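Hypothetical protein (Ruminococcus gnavus, PDB 4QAN) is of unknown function but adopts a cystatin-like fold as a divergent member of the NTF2-like superfamily and can bind a magnesium ion. Local coordinates at residues A[226-231]-A[338-343]; A[138-143]-A[166-171]; A[126-131]-A[178-183]; A[220-225]-A[308-313]. All coordinates share one frame; numbering follows the deposited sequence.

In the fold
Two pairs of contacts lie on opposite sides of the chain's centre. Interactions 1 and 4, with centres about 7 Å apart, share helix 221-234 and reach the same C-terminal sheet; they touch where Tyr340 CZ lies 3.7 Å from Val225 CG1 and Leu342 CD1 lies 3.8 Å from Pro221 CB. Interactions 2 and 3, with centres about 13 Å apart, belong to the N-terminal sheet and its surroundings. Interaction 2 is nested in the loop closed by interaction 3, and Glu143 N probably donates to Glu129 OE2 between them. The centres of interactions 1 and 2 are about 39 Å apart. All four lie away from Ser360, a magnesium-binding residue, though no such ion is bound to this chain here.

Interaction 1: A[226-231]-A[338-343]; sequences EQFIYA and TGYTLC
With CG anti to the backbone N (chi1 171°), Phe228 carries its ring off helix 221-234 toward Tyr340, which reaches back from strand 334-344 with CG beside its own backbone N (chi1 -67°). Two long side chains bridge the gap between the CA atoms of Phe228 and Tyr340, 11.2 Å apart. The rings are almost perpendicular but meet obliquely, with centroids separated by 5.9 Å. Phe228 CE2 comes in at the edge of the tyrosine ring, near its plane, 3.8 Å from Tyr340 CE2. The phenol oxygen in turn sits at the rim of the phenylalanine ring, with Tyr340 OH 3.6 Å from Phe228 CE2. This is the helix-on-sheet packing of the cystatin-like fold, in which a helix lies against one face of a curved, largely antiparallel sheet. Ile229, one residue along the same helix, brings its terminal methyl to the phenol as well, Ile229 CD1 lying 3.5 Å from Tyr340 OH. The hydroxyl is thus set among carbon atoms, and its polar need is met by a hydrogen bond with Tyr329 OH on strand 322-331. Tyr263, Leu267 and Met270 of helix 254-275 pack on Phe228 too, burying its ring in the core.

Interaction 2: A[138-143]-A[166-171]; sequences AQEVSE and KNWKIH
Glu140 crosses the six-membered end of the Trp168 indole obliquely, and its CB makes the nearest approach, 3.5 Å from Trp168 CH2. Farther along, Glu140 CD lies 4.1 Å from Trp168 CZ2. At the tip Glu140 OE1 reaches the ring edge in its plane, 3.9 Å from Trp168 CZ2, while the carboxylate stands nearly upright to the indole, the planes 81° apart. Two residues on, Ser142 CB rests 3.9 Å from Trp168 CZ3; its hydroxyl is engaged elsewhere, with Glu27 OE2 of helix 27-39. The indole therefore spans from strand 167-172 to strand 140-150, two strands that both pair with strand 153-164 in the antiparallel sheet. Replacing Trp168 by alanine would probably leave a gap beside Glu140 CB and Ser142 CB and strip Ala30 of helix 27-39 of its aromatic neighbour. At the exposed end, where Lys166 occupies a turn with positive phi, Gln139 extends beyond CG to accept from the backbone. Gln139 OE1 takes a short bond from Lys166 N at 2.6 Å, with an N-H...O angle of 150° and the donor tilted 21° from the amide plane. The chemistry thus changes along the contact: a side-chain-to-backbone hydrogen bond ties the turn at the surface, and van der Waals packing prevails inward. Glu140 OE1 at the indole edge, where the C-H groups carry slight positive charge, may add a weak electrostatic attraction.

Interaction 3: A[126-131]-A[178-183]; sequences KEREEQ and LYETDI
Arg128 and Glu180 approach from opposite directions and meet through a single salt bridge, Arg128 NH2 to Glu180 OE2 at 3.1 Å. The carboxylate oxygen lies at the guanidinium edge, in its plane, but the two flat groups are turned 42° apart and the N-H...O angle is only 121°. As a hydrogen bond this is weak, and the attraction is probably mainly electrostatic. The stronger partner of the arginine is Glu67, whose OE2 also forms a salt bridge with Arg128 NH2, so one cation serves two carboxylates that lie close together. Glu180 OE2 has a further donor in Leu177 N. A hydrogen bond to an uncharged acceptor runs from Arg128 NH1 to Gln131 OE1 one helical turn on, at 3.0 Å with an angle of 144°. Arg128 CG is anti to the backbone N, and the chain then bends at the CB-CG bond; the amide of Gln131 is likely to limit the turning of its far end. A leucine in place of Arg128 would probably leave Glu67 and Glu180 facing each other without their shared positive charge. The bridge spans the CA atoms of Arg128 and Glu180, 14.4 Å apart, at the surface, joining helix 126-135, which precedes strand 140-150, to the loop between strands 167-172 and 187-188, whose Leu178 and Tyr179 pack on helix 87-108.

Interaction 4: A[220-225]-A[308-313]; sequences TPQRAV and IKVIPI
Val310 points its isopropyl group from strand 305-314 at the N-terminal end of helix 221-234, and its two methyls are shared between Gln222 and Val225. The arrangement is helix-on-sheet packing, as in the cystatin-like fold, here where the helix begins. The valine stands with CG1 anti to its backbone N (chi1 -180°), which directs one branch to each helix residue. Val310 CG1 lies against the base of Gln222, 3.8 Å from Gln222 CG and 3.9 Å from Gln222 CA. Val310 CG2 turns instead to Val225 CG1, 3.8 Å away. Both helix side chains slant across the valine; Gln222 meets it through its CB-CG methylenes and Val225 through CB and the CG1 methyl. Gln222 bends sharply at the CB-CG bond (chi2 98°), presenting its methylene to the strand; Gln222 CG also lies 3.9 Å from Val310 O. The approach is close, with the CA atoms of Gln222 and Val310 only 5.8 Å apart.

Tyr325, on the adjacent strand 322-331, touches both Gln222 and Val310, while Val225 continues into the core against Tyr340 and Leu342. Just before Val310 the strand contains a classic beta bulge, in which Ile308 and Lys309 both face Leu328. At the other end of the contact Thr220 occupies the N-cap position of the helix: Thr220 OG1 accepts from Arg223 N at 3.0 Å, with an N-H...O angle of 154°.

Interaction 1: A[226-231]-A[338-343]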
loop_
_atom_site.group_PDB
_atom_site.type_symbol
_atom_site.label_atom_id
_atom_site.label_comp_id
_atom_site.label_asym_id
_atom_site.label_seq_id
_atom_site.Cartn_x
_atom_site.Cartn_y
_atom_site.Cartn_z
ATOM N N GLU A 226 -15.542 1.260 17.708
ATOM C CA GLU A 226 -15.911 -0.119 18.059
ATOM C C GLU A 226 -15.962 -1.043 16.836
ATOM O O GLU A 226 -15.417 -2.150 16.870
ATOM C CB GLU A 226 -17.239 -0.156 18.818
ATOM C CG GLU A 226 -17.123 0.335 20.267
ATOM C CD GLU A 226 -18.407 0.968 20.831
ATOM O OE1 GLU A 226 -19.483 0.870 20.191
ATOM O OE2 GLU A 226 -18.346 1.591 21.926
ATOM N N GLN A 227 -16.576 -0.592 15.749
ATOM C CA GLN A 227 -16.731 -1.458 14.592
ATOM C C GLN A 227 -15.473 -1.573 13.795
ATOM O O GLN A 227 -15.275 -2.581 13.145
ATOM C CB GLN A 227 -17.877 -1.018 13.680
ATOM C CG GLN A 227 -19.262 -1.433 14.160
ATOM C CD GLN A 227 -19.394 -2.942 14.298
ATOM O OE1 GLN A 227 -19.519 -3.448 15.405
ATOM N NE2 GLN A 227 -19.349 -3.668 13.165
ATOM N N PHE A 228 -14.657 -0.516 13.805
ATOM C CA PHE A 228 -13.298 -0.538 13.260
ATOM C C PHE A 228 -12.457 -1.637 13.922
ATOM O O PHE A 228 -11.882 -2.485 13.242
ATOM C CB PHE A 228 -12.678 0.848 13.469
ATOM C CG PHE A 228 -11.199 0.941 13.163
ATOM C CD1 PHE A 228 -10.742 0.951 11.855
ATOM C CD2 PHE A 228 -10.275 1.103 14.186
ATOM C CE1 PHE A 228 -9.391 1.086 11.578
ATOM C CE2 PHE A 228 -8.923 1.241 13.907
ATOM C CZ PHE A 228 -8.485 1.223 12.595
ATOM N N ILE A 229 -12.437 -1.658 15.252
ATOM C CA ILE A 229 -11.754 -2.726 15.987
ATOM C C ILE A 229 -12.371 -4.113 15.757
ATOM O O ILE A 229 -11.659 -5.104 15.702
ATOM C CB ILE A 229 -11.651 -2.377 17.493
ATOM C CG1 ILE A 229 -10.780 -1.114 17.671
ATOM C CG2 ILE A 229 -11.121 -3.547 18.313
ATOM C CD1 ILE A 229 -9.381 -1.191 17.085
ATOM N N TYR A 230 -13.681 -4.191 15.588
ATOM C CA TYR A 230 -14.325 -5.462 15.295
ATOM C C TYR A 230 -13.865 -5.988 13.933
ATOM O O TYR A 230 -13.607 -7.187 13.778
ATOM C CB TYR A 230 -15.851 -5.322 15.306
ATOM C CG TYR A 230 -16.607 -6.602 14.940
ATOM C CD1 TYR A 230 -16.626 -7.691 15.804
ATOM C CD2 TYR A 230 -17.300 -6.713 13.720
ATOM C CE1 TYR A 230 -17.310 -8.857 15.478
ATOM C CE2 TYR A 230 -17.989 -7.875 13.376
ATOM C CZ TYR A 230 -17.998 -8.940 14.258
ATOM O OH TYR A 230 -18.679 -10.088 13.942
ATOM N N ALA A 231 -13.785 -5.100 12.949
ATOM C CA ALA A 231 -13.232 -5.459 11.636
ATOM C C ALA A 231 -11.814 -6.066 11.726
ATOM O O ALA A 231 -11.498 -7.083 11.085
ATOM C CB ALA A 231 -13.223 -4.241 10.728
ATOM N N THR A 338 -4.606 3.957 22.613
ATOM C CA THR A 338 -4.355 4.685 21.380
ATOM C C THR A 338 -5.279 5.877 21.259
ATOM O O THR A 338 -6.238 5.993 22.004
ATOM C CB THR A 338 -4.612 3.810 20.155
ATOM O OG1 THR A 338 -6.034 3.637 19.982
ATOM C CG2 THR A 338 -3.899 2.474 20.314
ATOM N N GLY A 339 -4.992 6.725 20.280
ATOM C CA GLY A 339 -5.775 7.913 19.997
ATOM C C GLY A 339 -6.454 7.896 18.645
ATOM O O GLY A 339 -5.916 7.363 17.672
ATOM N N TYR A 340 -7.645 8.484 18.599
ATOM C CA TYR A 340 -8.416 8.642 17.368
ATOM C C TYR A 340 -8.837 10.084 17.206
ATOM O O TYR A 340 -9.032 10.802 18.185
ATOM C CB TYR A 340 -9.688 7.798 17.407
ATOM C CG TYR A 340 -9.476 6.313 17.387
ATOM C CD1 TYR A 340 -9.204 5.616 18.559
ATOM C CD2 TYR A 340 -9.569 5.606 16.206
ATOM C CE1 TYR A 340 -9.020 4.253 18.550
ATOM C CE2 TYR A 340 -9.383 4.247 16.181
ATOM C CZ TYR A 340 -9.122 3.571 17.363
ATOM O OH TYR A 340 -8.937 2.222 17.326
ATOM N N THR A 341 -8.957 10.510 15.956
ATOM C CA THR A 341 -9.580 11.789 15.634
ATOM C C THR A 341 -10.701 11.392 14.702
ATOM O O THR A 341 -10.458 10.713 13.702
ATOM C CB THR A 341 -8.611 12.783 14.953
ATOM O OG1 THR A 341 -7.524 13.093 15.827
ATOM C CG2 THR A 341 -9.322 14.069 14.593
ATOM N N LEU A 342 -11.927 11.776 15.050
ATOM C CA LEU A 342 -13.121 11.376 14.299
ATOM C C LEU A 342 -13.828 12.578 13.706
ATOM O O LEU A 342 -13.824 13.666 14.313
ATOM C CB LEU A 342 -14.075 10.633 15.222
ATOM C CG LEU A 342 -13.426 9.373 15.812
ATOM C CD1 LEU A 342 -13.767 9.250 17.284
ATOM C CD2 LEU A 342 -13.853 8.144 15.030
ATOM N N CYS A 343 -14.424 12.377 12.525
ATOM C CA CYS A 343 -15.141 13.433 11.816
ATOM C C CYS A 343 -16.577 13.016 11.473
ATOM O O CYS A 343 -16.848 11.875 11.074
ATOM C CB CYS A 343 -14.395 13.869 10.549
ATOM S SG CYS A 343 -14.128 12.531 9.361
#

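Interaction 2: A[138-143]-A[166-171]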
loop_
_atom_site.group_PDB
_atom_site.type_symbol
_atom_site.label_atom_id
_atom_site.label_comp_id
_atom_site.label_asym_id
_atom_site.label_seq_id
_atom_site.Cartn_x
_atom_site.Cartn_y
_atom_site.Cartn_z
ATOM N N ALA A 138 9.870 -15.216 -7.656
ATOM C CA ALA A 138 9.369 -15.145 -9.022
ATOM C C ALA A 138 10.014 -16.203 -9.900
ATOM O O ALA A 138 11.132 -16.641 -9.644
ATOM C CB ALA A 138 9.637 -13.767 -9.594
ATOM N N GLN A 139 9.303 -16.600 -10.947
ATOM C CA GLN A 139 9.854 -17.527 -11.930
ATOM C C GLN A 139 11.024 -16.891 -12.679
ATOM O O GLN A 139 12.088 -17.483 -12.765
ATOM C CB GLN A 139 8.780 -17.953 -12.923
ATOM C CG GLN A 139 7.654 -18.753 -12.300
ATOM C CD GLN A 139 6.750 -19.352 -13.356
ATOM O OE1 GLN A 139 6.220 -18.636 -14.210
ATOM N NE2 GLN A 139 6.579 -20.669 -13.316
ATOM N N GLU A 140 10.810 -15.690 -13.215
ATOM C CA GLU A 140 11.871 -14.896 -13.841
ATOM C C GLU A 140 11.738 -13.422 -13.451
ATOM O O GLU A 140 10.624 -12.907 -13.316
ATOM C CB GLU A 140 11.798 -14.971 -15.372
ATOM C CG GLU A 140 11.917 -16.351 -16.005
ATOM C CD GLU A 140 12.294 -16.284 -17.482
ATOM O OE1 GLU A 140 12.949 -15.292 -17.891
ATOM O OE2 GLU A 140 11.940 -17.219 -18.240
ATOM N N VAL A 141 12.875 -12.756 -13.268
ATOM C CA VAL A 141 12.944 -11.299 -13.245
ATOM C C VAL A 141 13.736 -10.857 -14.460
ATOM O O VAL A 141 14.774 -11.435 -14.777
ATOM C CB VAL A 141 13.618 -10.762 -11.958
ATOM C CG1 VAL A 141 14.029 -9.304 -12.109
ATOM C CG2 VAL A 141 12.679 -10.906 -10.778
ATOM N N SER A 142 13.245 -9.839 -15.151
ATOM C CA SER A 142 13.955 -9.291 -16.307
ATOM C C SER A 142 14.070 -7.777 -16.169
ATOM O O SER A 142 13.058 -7.078 -16.149
ATOM C CB SER A 142 13.232 -9.654 -17.595
ATOM O OG SER A 142 13.781 -8.933 -18.673
ATOM N N GLU A 143 15.303 -7.287 -16.045
ATOM C CA GLU A 143 15.573 -5.855 -15.939
ATOM C C GLU A 143 15.763 -5.286 -17.332
ATOM O O GLU A 143 16.689 -5.675 -18.036
ATOM C CB GLU A 143 16.819 -5.594 -15.095
ATOM C CG GLU A 143 16.558 -5.546 -13.599
ATOM C CD GLU A 143 17.815 -5.219 -12.811
ATOM O OE1 GLU A 143 18.801 -5.975 -12.954
ATOM O OE2 GLU A 143 17.820 -4.215 -12.055
ATOM N N LYS A 166 4.085 -18.087 -15.599
ATOM C CA LYS A 166 4.174 -17.885 -17.048
ATOM C C LYS A 166 3.504 -16.591 -17.528
ATOM O O LYS A 166 3.249 -16.436 -18.715
ATOM C CB LYS A 166 3.607 -19.103 -17.798
ATOM C CG LYS A 166 3.792 -20.437 -17.073
ATOM C CD LYS A 166 3.786 -21.632 -18.012
ATOM C CE LYS A 166 5.196 -22.161 -18.219
ATOM N NZ LYS A 166 5.226 -23.301 -19.174
ATOM N N ASN A 167 3.231 -15.662 -16.610
ATOM C CA ASN A 167 2.593 -14.387 -16.964
ATOM C C ASN A 167 3.400 -13.217 -16.448
ATOM O O ASN A 167 3.742 -13.178 -15.269
ATOM C CB ASN A 167 1.200 -14.302 -16.358
ATOM C CG ASN A 167 0.244 -15.303 -16.956
ATOM O OD1 ASN A 167 0.349 -15.666 -18.130
ATOM N ND2 ASN A 167 -0.707 -15.753 -16.150
ATOM N N TRP A 168 3.679 -12.256 -17.320
ATOM C CA TRP A 168 4.537 -11.127 -16.960
ATOM C C TRP A 168 3.767 -9.927 -16.428
ATOM O O TRP A 168 2.637 -9.659 -16.834
ATOM C CB TRP A 168 5.380 -10.698 -18.154
ATOM C CG TRP A 168 6.416 -11.714 -18.508
ATOM C CD1 TRP A 168 6.285 -12.765 -19.367
ATOM C CD2 TRP A 168 7.744 -11.778 -17.991
ATOM N NE1 TRP A 168 7.455 -13.478 -19.422
ATOM C CE2 TRP A 168 8.368 -12.893 -18.584
ATOM C CE3 TRP A 168 8.473 -10.989 -17.087
ATOM C CZ2 TRP A 168 9.683 -13.242 -18.307
ATOM C CZ3 TRP A 168 9.779 -11.338 -16.812
ATOM C CH2 TRP A 168 10.371 -12.458 -17.419
ATOM N N LYS A 169 4.398 -9.219 -15.496
ATOM C CA LYS A 169 3.938 -7.911 -15.075
ATOM C C LYS A 169 5.119 -7.035 -14.683
ATOM O O LYS A 169 6.228 -7.517 -14.470
ATOM C CB LYS A 169 2.939 -8.036 -13.922
ATOM C CG LYS A 169 1.571 -8.541 -14.370
ATOM C CD LYS A 169 0.463 -7.957 -13.528
ATOM C CE LYS A 169 -0.880 -8.517 -13.935
ATOM N NZ LYS A 169 -1.877 -8.179 -12.890
ATOM N N ILE A 170 4.881 -5.734 -14.609
ATOM C CA ILE A 170 5.919 -4.817 -14.179
ATOM C C ILE A 170 5.948 -4.780 -12.661
ATOM O O ILE A 170 4.965 -4.401 -12.052
ATOM C CB ILE A 170 5.650 -3.395 -14.680
ATOM C CG1 ILE A 170 5.588 -3.372 -16.210
ATOM C CG2 ILE A 170 6.705 -2.435 -14.141
ATOM C CD1 ILE A 170 6.771 -4.008 -16.903
ATOM N N HIS A 171 7.070 -5.179 -12.064
ATOM C CA HIS A 171 7.267 -5.049 -10.616
ATOM C C HIS A 171 7.622 -3.621 -10.233
ATOM O O HIS A 171 7.233 -3.137 -9.157
ATOM C CB HIS A 171 8.387 -5.968 -10.122
ATOM C CG HIS A 171 8.705 -5.776 -8.677
ATOM N ND1 HIS A 171 7.813 -6.096 -7.677
ATOM C CD2 HIS A 171 9.786 -5.246 -8.063
ATOM C CE1 HIS A 171 8.339 -5.794 -6.505
ATOM N NE2 HIS A 171 9.537 -5.276 -6.711
#

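Interaction 3: A[126-131]-A[178-183]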
loop_
_atom_site.group_PDB
_atom_site.type_symbol
_atom_site.label_atom_id
_atom_site.label_comp_id
_atom_site.label_asym_id
_atom_site.label_seq_id
_atom_site.Cartn_x
_atom_site.Cartn_y
_atom_site.Cartn_z
ATOM N N LYS A 126 22.869 -11.452 -14.913
ATOM C CA LYS A 126 22.270 -12.697 -14.401
ATOM C C LYS A 126 22.348 -12.787 -12.867
ATOM O O LYS A 126 21.501 -13.432 -12.228
ATOM C CB LYS A 126 22.936 -13.926 -15.038
ATOM N N GLU A 127 23.363 -12.139 -12.289
ATOM C CA GLU A 127 23.555 -12.115 -10.834
ATOM C C GLU A 127 22.499 -11.241 -10.170
ATOM O O GLU A 127 21.883 -11.631 -9.175
ATOM C CB GLU A 127 24.951 -11.589 -10.483
ATOM N N ARG A 128 22.299 -10.053 -10.733
ATOM C CA ARG A 128 21.312 -9.120 -10.220
ATOM C C ARG A 128 19.896 -9.693 -10.351
ATOM O O ARG A 128 19.105 -9.588 -9.425
ATOM C CB ARG A 128 21.434 -7.767 -10.937
ATOM C CG ARG A 128 20.563 -6.648 -10.380
ATOM C CD ARG A 128 20.635 -6.538 -8.865
ATOM N NE ARG A 128 19.880 -5.395 -8.348
ATOM C CZ ARG A 128 19.304 -5.343 -7.143
ATOM N NH1 ARG A 128 19.376 -6.378 -6.307
ATOM N NH2 ARG A 128 18.639 -4.250 -6.768
ATOM N N GLU A 129 19.598 -10.335 -11.481
ATOM C CA GLU A 129 18.248 -10.843 -11.740
ATOM C C GLU A 129 17.863 -12.006 -10.820
ATOM O O GLU A 129 16.921 -11.876 -10.037
ATOM C CB GLU A 129 18.066 -11.200 -13.225
ATOM C CG GLU A 129 17.950 -9.961 -14.117
ATOM C CD GLU A 129 17.867 -10.260 -15.609
ATOM O OE1 GLU A 129 17.849 -11.451 -16.004
ATOM O OE2 GLU A 129 17.815 -9.280 -16.389
ATOM N N GLU A 130 18.595 -13.119 -10.880
ATOM C CA GLU A 130 18.315 -14.289 -10.019
ATOM C C GLU A 130 18.044 -13.865 -8.571
ATOM O O GLU A 130 17.150 -14.396 -7.905
ATOM C CB GLU A 130 19.488 -15.279 -10.059
ATOM N N GLN A 131 18.826 -12.888 -8.116
ATOM C CA GLN A 131 18.740 -12.319 -6.778
ATOM C C GLN A 131 17.385 -11.646 -6.513
ATOM O O GLN A 131 16.738 -11.914 -5.502
ATOM C CB GLN A 131 19.878 -11.310 -6.631
ATOM C CG GLN A 131 20.047 -10.678 -5.269
ATOM C CD GLN A 131 21.229 -9.726 -5.258
ATOM O OE1 GLN A 131 21.206 -8.683 -5.918
ATOM N NE2 GLN A 131 22.276 -10.084 -4.520
ATOM N N LEU A 178 10.618 -2.263 -6.189
ATOM C CA LEU A 178 9.630 -1.215 -5.925
ATOM C C LEU A 178 9.941 -0.386 -4.668
ATOM O O LEU A 178 9.702 0.817 -4.650
ATOM C CB LEU A 178 8.243 -1.837 -5.792
ATOM C CG LEU A 178 7.058 -0.895 -5.577
ATOM C CD1 LEU A 178 6.901 0.061 -6.749
ATOM C CD2 LEU A 178 5.776 -1.691 -5.346
ATOM N N TYR A 179 10.486 -1.007 -3.627
ATOM C CA TYR A 179 10.624 -0.302 -2.353
ATOM C C TYR A 179 11.954 0.415 -2.181
ATOM O O TYR A 179 12.188 1.025 -1.135
ATOM C CB TYR A 179 10.379 -1.252 -1.179
ATOM C CG TYR A 179 9.309 -2.277 -1.462
ATOM C CD1 TYR A 179 7.975 -1.919 -1.555
ATOM C CD2 TYR A 179 9.647 -3.598 -1.668
ATOM C CE1 TYR A 179 7.005 -2.863 -1.833
ATOM C CE2 TYR A 179 8.692 -4.544 -1.950
ATOM C CZ TYR A 179 7.378 -4.178 -2.031
ATOM O OH TYR A 179 6.464 -5.154 -2.321
ATOM N N GLU A 180 12.832 0.355 -3.177
ATOM C CA GLU A 180 14.100 1.065 -3.064
ATOM C C GLU A 180 13.865 2.563 -3.179
ATOM O O GLU A 180 12.951 3.005 -3.871
ATOM C CB GLU A 180 15.097 0.600 -4.111
ATOM C CG GLU A 180 15.589 -0.815 -3.887
ATOM C CD GLU A 180 16.591 -1.252 -4.932
ATOM O OE1 GLU A 180 17.384 -0.391 -5.380
ATOM O OE2 GLU A 180 16.587 -2.452 -5.292
ATOM N N THR A 181 14.696 3.337 -2.487
ATOM C CA THR A 181 14.527 4.779 -2.416
ATOM C C THR A 181 15.629 5.485 -3.189
ATOM O O THR A 181 16.725 4.939 -3.371
ATOM C CB THR A 181 14.573 5.261 -0.960
ATOM O OG1 THR A 181 15.905 5.105 -0.447
ATOM C CG2 THR A 181 13.605 4.463 -0.101
ATOM N N ASP A 182 15.325 6.704 -3.630
ATOM C CA ASP A 182 16.277 7.564 -4.329
ATOM C C ASP A 182 16.757 6.911 -5.618
ATOM O O ASP A 182 17.956 6.862 -5.884
ATOM C CB ASP A 182 17.478 7.925 -3.425
ATOM C CG ASP A 182 17.059 8.447 -2.055
ATOM O OD1 ASP A 182 15.965 9.039 -1.947
ATOM O OD2 ASP A 182 17.826 8.268 -1.084
ATOM N N ILE A 183 15.815 6.401 -6.407
ATOM C CA ILE A 183 16.105 5.922 -7.754
ATOM C C ILE A 183 15.494 6.904 -8.759
ATOM O O ILE A 183 14.352 7.336 -8.594
ATOM C CB ILE A 183 15.566 4.495 -8.003
ATOM C CG1 ILE A 183 16.309 3.489 -7.125
ATOM C CG2 ILE A 183 15.743 4.088 -9.464
ATOM C CD1 ILE A 183 15.682 3.304 -5.780
#

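Interaction 4: A[220-225]-A[308-313]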
loop_
_atom_site.group_PDB
_atom_site.type_symbol
_atom_site.label_atom_id
_atom_site.label_comp_id
_atom_site.label_asym_id
_atom_site.label_seq_id
_atom_site.Cartn_x
_atom_site.Cartn_y
_atom_site.Cartn_z
ATOM N N THR A 220 -22.535 7.038 16.140
ATOM C CA THR A 220 -21.815 7.755 17.187
ATOM C C THR A 220 -20.337 7.583 16.935
ATOM O O THR A 220 -19.938 6.627 16.275
ATOM C CB THR A 220 -22.136 7.215 18.596
ATOM O OG1 THR A 220 -21.506 5.944 18.766
ATOM C CG2 THR A 220 -23.645 7.078 18.801
ATOM N N PRO A 221 -19.514 8.503 17.463
ATOM C CA PRO A 221 -18.072 8.357 17.264
ATOM C C PRO A 221 -17.525 7.072 17.924
ATOM O O PRO A 221 -16.757 6.342 17.301
ATOM C CB PRO A 221 -17.484 9.644 17.871
ATOM C CG PRO A 221 -18.544 10.210 18.744
ATOM C CD PRO A 221 -19.859 9.743 18.183
ATOM N N GLN A 222 -17.957 6.782 19.147
ATOM C CA GLN A 222 -17.574 5.535 19.825
ATOM C C GLN A 222 -17.863 4.276 18.978
ATOM O O GLN A 222 -17.037 3.367 18.908
ATOM C CB GLN A 222 -18.292 5.400 21.175
ATOM C CG GLN A 222 -17.899 6.434 22.230
ATOM C CD GLN A 222 -18.868 7.606 22.322
ATOM O OE1 GLN A 222 -19.551 7.961 21.342
ATOM N NE2 GLN A 222 -18.942 8.215 23.507
ATOM N N ARG A 223 -19.033 4.226 18.345
ATOM C CA ARG A 223 -19.429 3.051 17.579
ATOM C C ARG A 223 -18.576 2.892 16.320
ATOM O O ARG A 223 -18.308 1.774 15.866
ATOM C CB ARG A 223 -20.919 3.094 17.249
ATOM C CG ARG A 223 -21.442 1.799 16.648
ATOM C CD ARG A 223 -22.920 1.876 16.381
ATOM N NE ARG A 223 -23.685 2.235 17.570
ATOM C CZ ARG A 223 -24.958 2.604 17.564
ATOM N NH1 ARG A 223 -25.640 2.669 16.434
ATOM N NH2 ARG A 223 -25.553 2.903 18.702
ATOM N N ALA A 224 -18.112 4.005 15.775
ATOM C CA ALA A 224 -17.181 3.955 14.643
ATOM C C ALA A 224 -15.900 3.236 15.048
ATOM O O ALA A 224 -15.421 2.358 14.329
ATOM C CB ALA A 224 -16.871 5.357 14.148
ATOM N N VAL A 225 -15.372 3.609 16.219
ATOM C CA VAL A 225 -14.159 3.025 16.766
ATOM C C VAL A 225 -14.391 1.552 17.102
ATOM O O VAL A 225 -13.546 0.700 16.791
ATOM C CB VAL A 225 -13.683 3.804 18.020
ATOM C CG1 VAL A 225 -12.498 3.120 18.674
ATOM C CG2 VAL A 225 -13.331 5.236 17.642
ATOM N N ILE A 308 -11.638 -2.032 25.711
ATOM C CA ILE A 308 -12.273 -1.938 27.027
ATOM C C ILE A 308 -13.216 -0.728 27.075
ATOM O O ILE A 308 -14.312 -0.797 27.625
ATOM C CB ILE A 308 -11.219 -1.830 28.143
ATOM C CG1 ILE A 308 -10.391 -3.117 28.219
ATOM C CG2 ILE A 308 -11.878 -1.575 29.497
ATOM C CD1 ILE A 308 -9.090 -2.950 28.967
ATOM N N LYS A 309 -12.776 0.380 26.490
ATOM C CA LYS A 309 -13.511 1.628 26.537
ATOM C C LYS A 309 -13.038 2.591 25.442
ATOM O O LYS A 309 -11.849 2.641 25.121
ATOM C CB LYS A 309 -13.320 2.272 27.907
ATOM C CG LYS A 309 -14.469 3.168 28.333
ATOM C CD LYS A 309 -14.480 3.317 29.843
ATOM C CE LYS A 309 -15.533 4.303 30.317
ATOM N NZ LYS A 309 -15.426 4.438 31.788
ATOM N N VAL A 310 -13.983 3.327 24.862
ATOM C CA VAL A 310 -13.690 4.451 23.976
ATOM C C VAL A 310 -14.042 5.746 24.715
ATOM O O VAL A 310 -15.209 5.989 25.016
ATOM C CB VAL A 310 -14.508 4.352 22.693
ATOM C CG1 VAL A 310 -14.190 5.527 21.763
ATOM C CG2 VAL A 310 -14.230 3.010 22.029
ATOM N N ILE A 311 -13.038 6.566 25.024
ATOM C CA ILE A 311 -13.221 7.650 25.991
ATOM C C ILE A 311 -12.995 9.010 25.353
ATOM O O ILE A 311 -11.937 9.236 24.767
ATOM C CB ILE A 311 -12.238 7.521 27.166
ATOM C CG1 ILE A 311 -12.294 6.109 27.749
ATOM C CG2 ILE A 311 -12.568 8.550 28.229
ATOM C CD1 ILE A 311 -11.166 5.815 28.702
ATOM N N PRO A 312 -13.961 9.933 25.497
ATOM C CA PRO A 312 -13.786 11.226 24.861
ATOM C C PRO A 312 -12.651 12.014 25.489
ATOM O O PRO A 312 -12.487 12.032 26.728
ATOM C CB PRO A 312 -15.124 11.933 25.128
ATOM C CG PRO A 312 -15.607 11.326 26.407
ATOM C CD PRO A 312 -15.186 9.884 26.317
ATOM N N ILE A 313 -11.869 12.668 24.639
ATOM C CA ILE A 313 -10.848 13.592 25.111
ATOM C C ILE A 313 -11.412 15.009 25.085
ATOM O O ILE A 313 -11.946 15.457 24.072
ATOM C CB ILE A 313 -9.591 13.488 24.230
ATOM C CG1 ILE A 313 -9.031 12.059 24.291
ATOM C CG2 ILE A 313 -8.534 14.505 24.639
ATOM C CD1 ILE A 313 -7.968 11.784 23.244
#